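Local coordinates for protein uronate dehydrogenase (Agrobacterium tumefaciens, PDB 3RFX) that oxidises uronic acids such as galacturonate and glucuronate at C1 to their lactones, with NAD+ as the hydride acceptor, at residues 177-182 and 205-210; 181-186 and 226-231. The protein carries 1 engineered substitution. All blocks are in the same frame, centred on the assembly; numbering follows the deposited sequence.

Contact 1 (177-182 and 205-210). With PO4 (phosphate ion), chain F.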
# COMPACT_ATOMS: atom_id res chain seq x y z
N SER A 177 18.58 -17.52 -8.45
CA SER A 177 17.31 -16.86 -8.17
C SER A 177 16.19 -17.36 -9.07
O SER A 177 15.06 -17.50 -8.62
CB SER A 177 17.43 -15.33 -8.32
OG SER A 177 18.44 -14.81 -7.45
N THR A 178 16.51 -17.63 -10.34
CA THR A 178 15.46 -17.90 -11.35
C THR A 178 15.15 -19.38 -11.61
O THR A 178 14.19 -19.68 -12.32
CB THR A 178 15.79 -17.26 -12.71
OG1 THR A 178 17.00 -17.83 -13.23
CG2 THR A 178 15.97 -15.74 -12.59
N TRP A 179 15.96 -20.28 -11.06
CA TRP A 179 15.80 -21.71 -11.35
C TRP A 179 14.40 -22.19 -11.04
O TRP A 179 13.85 -21.90 -9.98
CB TRP A 179 16.79 -22.54 -10.54
CG TRP A 179 16.82 -24.01 -10.92
CD1 TRP A 179 16.89 -24.52 -12.18
CD2 TRP A 179 16.81 -25.12 -10.02
NE1 TRP A 179 16.92 -25.90 -12.12
CE2 TRP A 179 16.87 -26.29 -10.81
CE3 TRP A 179 16.75 -25.25 -8.63
CZ2 TRP A 179 16.88 -27.57 -10.25
CZ3 TRP A 179 16.76 -26.52 -8.07
CH2 TRP A 179 16.82 -27.66 -8.89
N PHE A 180 13.84 -22.94 -11.99
CA PHE A 180 12.53 -23.58 -11.84
C PHE A 180 12.77 -25.04 -12.18
O PHE A 180 12.94 -25.38 -13.35
CB PHE A 180 11.56 -22.97 -12.85
CG PHE A 180 10.10 -23.28 -12.58
CD1 PHE A 180 9.67 -23.75 -11.34
CD2 PHE A 180 9.16 -23.07 -13.57
CE1 PHE A 180 8.32 -24.01 -11.11
CE2 PHE A 180 7.80 -23.32 -13.35
CZ PHE A 180 7.39 -23.78 -12.12
N SER A 181 12.80 -25.91 -11.17
CA SER A 181 13.15 -27.31 -11.41
C SER A 181 12.06 -28.03 -12.22
O SER A 181 10.90 -27.61 -12.22
CB SER A 181 13.37 -28.06 -10.10
OG SER A 181 12.14 -28.25 -9.42
N HIS A 182 12.43 -29.10 -12.91
CA HIS A 182 11.44 -29.91 -13.60
C HIS A 182 10.36 -30.40 -12.64
O HIS A 182 9.17 -30.29 -12.92
CB HIS A 182 12.10 -31.10 -14.31
CG HIS A 182 12.98 -30.70 -15.44
ND1 HIS A 182 13.94 -31.53 -15.97
CD2 HIS A 182 13.06 -29.55 -16.15
CE1 HIS A 182 14.57 -30.92 -16.96
NE2 HIS A 182 14.05 -29.71 -17.09
N GLY A 205 7.17 -18.52 -12.08
CA GLY A 205 7.70 -19.85 -12.32
C GLY A 205 9.12 -20.00 -11.80
O GLY A 205 10.07 -19.87 -12.57
N ALA A 206 9.25 -20.28 -10.51
CA ALA A 206 10.55 -20.51 -9.88
C ALA A 206 10.41 -21.53 -8.75
O ALA A 206 9.35 -21.63 -8.14
CB ALA A 206 11.11 -19.21 -9.33
N SER A 207 11.48 -22.27 -8.47
CA SER A 207 11.49 -23.15 -7.32
C SER A 207 11.58 -22.33 -6.01
O SER A 207 11.50 -21.11 -6.05
CB SER A 207 12.60 -24.18 -7.44
OG SER A 207 12.28 -25.10 -8.49
N ALA A 208 11.71 -23.00 -4.87
CA ALA A 208 11.74 -22.30 -3.58
C ALA A 208 13.17 -21.85 -3.27
O ALA A 208 13.79 -22.33 -2.32
CB ALA A 208 11.20 -23.20 -2.46
N ASN A 209 13.67 -20.95 -4.10
CA ASN A 209 15.07 -20.52 -4.00
C ASN A 209 15.28 -19.49 -2.90
O ASN A 209 14.55 -18.50 -2.82
CB ASN A 209 15.51 -19.94 -5.35
CG ASN A 209 15.23 -20.89 -6.51
OD1 ASN A 209 15.32 -22.11 -6.36
ND2 ASN A 209 14.86 -20.33 -7.66
N ASP A 210 16.28 -19.71 -2.04
CA ASP A 210 16.61 -18.73 -1.01
C ASP A 210 16.78 -17.35 -1.62
O ASP A 210 16.39 -16.35 -1.02
CB ASP A 210 17.90 -19.10 -0.26
CG ASP A 210 17.72 -20.26 0.70
OD1 ASP A 210 16.59 -20.79 0.81
OD2 ASP A 210 18.72 -20.63 1.35
P PO4 F . 13.88 -35.09 -15.60
O1 PO4 F . 14.45 -33.88 -14.89
O2 PO4 F . 14.04 -36.31 -14.72
O3 PO4 F . 12.41 -34.87 -15.87
O4 PO4 F . 14.60 -35.29 -16.91
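Four hydrogen bonds join 177-182 to 205-210, and two end on Trp179 O. Ser207 N approaches that oxygen nearly straight, at 2.8 Å, and the amide of Asn209 gives it a second N-H; each donor lies in the carbonyl plane on a lone pair. Asn209 ND2 also reaches Ser177 O at 3.0 Å, from above that carbonyl's plane. Asparagine suits the place because one flat amide spends both N-H groups, on Ser177 O in the last turn of helix 175-178 and on Trp179 O just beyond it, while its OD1 takes Ala230 N. Ser207 answers with its hydroxyl: OG, anti to its carbonyl carbon (chi1 -69°), accepts from Ser181 N at 2.8 Å and is also hydrogen-bonded to Asp184 OD2.

In a CH-pi contact, Gly205 CA lies 3.8 Å from the centroid of the Phe180 ring, over its face, and the Gly205-Ala206 peptide covers the same ring. With no side chain, glycine lets the ring lie this close to the backbone. Phe180 also stacks with Phe185.

The turn after helix 175-178 is laid against the chain leaving strand 202-205, the edge strand of the Rossmann-type sheet within this chain, just before helix 182-194 begins.

Contact 2 (181-186 and 226-231). With PO4 (phosphate ion), chain F.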
# COMPACT_ATOMS: atom_id res chain seq x y z
N SER A 181 12.80 -25.91 -11.17
CA SER A 181 13.15 -27.31 -11.41
C SER A 181 12.06 -28.03 -12.22
O SER A 181 10.90 -27.61 -12.22
CB SER A 181 13.37 -28.06 -10.10
OG SER A 181 12.14 -28.25 -9.42
N HIS A 182 12.43 -29.10 -12.91
CA HIS A 182 11.44 -29.91 -13.60
C HIS A 182 10.36 -30.40 -12.64
O HIS A 182 9.17 -30.29 -12.92
CB HIS A 182 12.10 -31.10 -14.31
CG HIS A 182 12.98 -30.70 -15.44
ND1 HIS A 182 13.94 -31.53 -15.97
CD2 HIS A 182 13.06 -29.55 -16.15
CE1 HIS A 182 14.57 -30.92 -16.96
NE2 HIS A 182 14.05 -29.71 -17.09
N ASP A 183 10.79 -30.93 -11.49
CA ASP A 183 9.84 -31.41 -10.48
C ASP A 183 8.84 -30.34 -10.06
O ASP A 183 7.65 -30.63 -9.90
CB ASP A 183 10.57 -31.91 -9.23
CG ASP A 183 11.14 -33.31 -9.39
OD1 ASP A 183 10.89 -33.96 -10.43
OD2 ASP A 183 11.84 -33.76 -8.46
N ASP A 184 9.31 -29.12 -9.85
CA ASP A 184 8.42 -28.05 -9.38
C ASP A 184 7.48 -27.55 -10.47
O ASP A 184 6.35 -27.16 -10.19
CB ASP A 184 9.21 -26.89 -8.75
CG ASP A 184 9.76 -27.24 -7.37
OD1 ASP A 184 9.17 -28.11 -6.69
OD2 ASP A 184 10.77 -26.65 -6.95
N PHE A 185 7.92 -27.57 -11.73
CA PHE A 185 7.03 -27.17 -12.82
C PHE A 185 5.96 -28.26 -13.00
O PHE A 185 4.79 -27.96 -13.19
CB PHE A 185 7.82 -26.93 -14.11
CG PHE A 185 7.05 -26.17 -15.16
CD1 PHE A 185 5.75 -25.74 -14.93
CD2 PHE A 185 7.64 -25.89 -16.38
CE1 PHE A 185 5.05 -25.05 -15.90
CE2 PHE A 185 6.93 -25.19 -17.36
CZ PHE A 185 5.64 -24.77 -17.12
N VAL A 186 6.37 -29.52 -12.91
CA VAL A 186 5.42 -30.61 -13.00
C VAL A 186 4.36 -30.52 -11.89
O VAL A 186 3.17 -30.64 -12.16
CB VAL A 186 6.11 -31.98 -12.97
CG1 VAL A 186 5.08 -33.11 -12.85
CG2 VAL A 186 6.94 -32.15 -14.25
N PRO A 226 6.52 -25.02 -4.11
CA PRO A 226 7.67 -25.70 -4.72
C PRO A 226 8.61 -26.26 -3.65
O PRO A 226 8.66 -25.73 -2.54
CB PRO A 226 8.36 -24.60 -5.54
CG PRO A 226 7.84 -23.31 -4.99
CD PRO A 226 6.47 -23.58 -4.43
N LYS A 227 9.34 -27.33 -3.98
CA LYS A 227 10.15 -28.04 -2.99
C LYS A 227 11.66 -27.93 -3.23
O LYS A 227 12.45 -28.12 -2.31
CB LYS A 227 9.75 -29.52 -2.94
CG LYS A 227 8.28 -29.76 -2.60
CD LYS A 227 7.93 -29.13 -1.25
CE LYS A 227 6.44 -29.23 -0.95
NZ LYS A 227 6.13 -28.64 0.37
N ASP A 228 12.07 -27.64 -4.45
CA ASP A 228 13.50 -27.58 -4.75
C ASP A 228 14.06 -26.19 -4.42
O ASP A 228 13.30 -25.24 -4.28
CB ASP A 228 13.77 -27.97 -6.19
CG ASP A 228 13.49 -29.45 -6.44
OD1 ASP A 228 13.93 -30.29 -5.62
OD2 ASP A 228 12.84 -29.78 -7.45
N ASN A 229 15.38 -26.09 -4.28
CA ASN A 229 15.99 -24.84 -3.83
C ASN A 229 17.35 -24.68 -4.51
O ASN A 229 18.27 -25.48 -4.27
CB ASN A 229 16.17 -24.89 -2.31
CG ASN A 229 16.64 -23.57 -1.71
OD1 ASN A 229 17.09 -22.67 -2.42
ND2 ASN A 229 16.52 -23.46 -0.40
N ALA A 230 17.47 -23.67 -5.35
CA ALA A 230 18.69 -23.45 -6.12
C ALA A 230 19.90 -23.17 -5.23
O ALA A 230 21.05 -23.35 -5.64
CB ALA A 230 18.48 -22.31 -7.11
N GLU A 231 19.64 -22.72 -4.01
CA GLU A 231 20.73 -22.34 -3.10
C GLU A 231 21.70 -23.51 -2.87
O GLU A 231 22.89 -23.31 -2.62
CB GLU A 231 20.17 -21.83 -1.77
CG GLU A 231 21.20 -21.22 -0.84
CD GLU A 231 21.85 -19.95 -1.39
OE1 GLU A 231 21.27 -19.28 -2.28
OE2 GLU A 231 22.96 -19.62 -0.89
P PO4 F . 13.88 -35.09 -15.60
O1 PO4 F . 14.45 -33.88 -14.89
O2 PO4 F . 14.04 -36.31 -14.72
O3 PO4 F . 12.41 -34.87 -15.87
O4 PO4 F . 14.60 -35.29 -16.91
O HOH W 1 14.61 -31.69 -8.71
O HOH W 2 11.96 -32.57 -5.82
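Asp184 reaches from the first turn of helix 182-194 to the backbone of 226-231. Its CB lies 4.0 Å from Pro226 CB, and its CG, set anti to the carbonyl carbon (chi1 -74°), carries the carboxylate past the proline ring to two successive peptide N-H groups. OD1 accepts from Lys227 N at 2.8 Å, nearly straight but 33° out of the carboxylate plane; OD2, also held by Ser207, takes Asp228 N at 3.0 Å on its syn lone pair. Aspartate fits because its two oxygens can serve neighbouring amides at once, and these bonds fix its rotation. Pro226 packs its CA and CB against the carboxylate.

Asp228 OD2 accepts from Ser181 OG at 2.6 Å through the anti lone pair; Ser181 is the N-cap of helix 182-194, and its OG accepts from Asp184 N. OD2 of Asp228 and OD2 of Asp184 are only 3.8 Å apart, a closeness that the surrounding donors probably make tolerable. One water donates to Asp183 OD2 and Asp228 OD1, bridging a further pair of acids; Asp183 also forms a salt bridge with Arg22. In its ring plane, His182 ND1 donates at 2.6 Å to O1 of a phosphate ion, probably from the crystallisation liquor and also held by Arg22.

The N-terminal end of helix 182-194 is thereby fastened to the loop that leads into helix 234-238, with helix 14-22 meeting His182, Phe185 and Val186.

In the fold
Followed from the N terminus, the chain leaves helix 175-178, turns through 179-181 and enters helix 182-194; both contacts start from this short passage and share Ser181 and His182. Contact 1 closes the loop through helix 182-194 and strand 202-205. Contact 2 begins slightly later and returns from 226-231, so the two closures overlap and cross. Their centres are about 6 Å apart, and they meet through Ser207 and Asp184, while the backbones of Ala208 and Asp228 are hydrogen-bonded. Together they tie the start of helix 182-194 to the end of strand 202-205, outermost within this chain, and to the segment preceding helix 234-238.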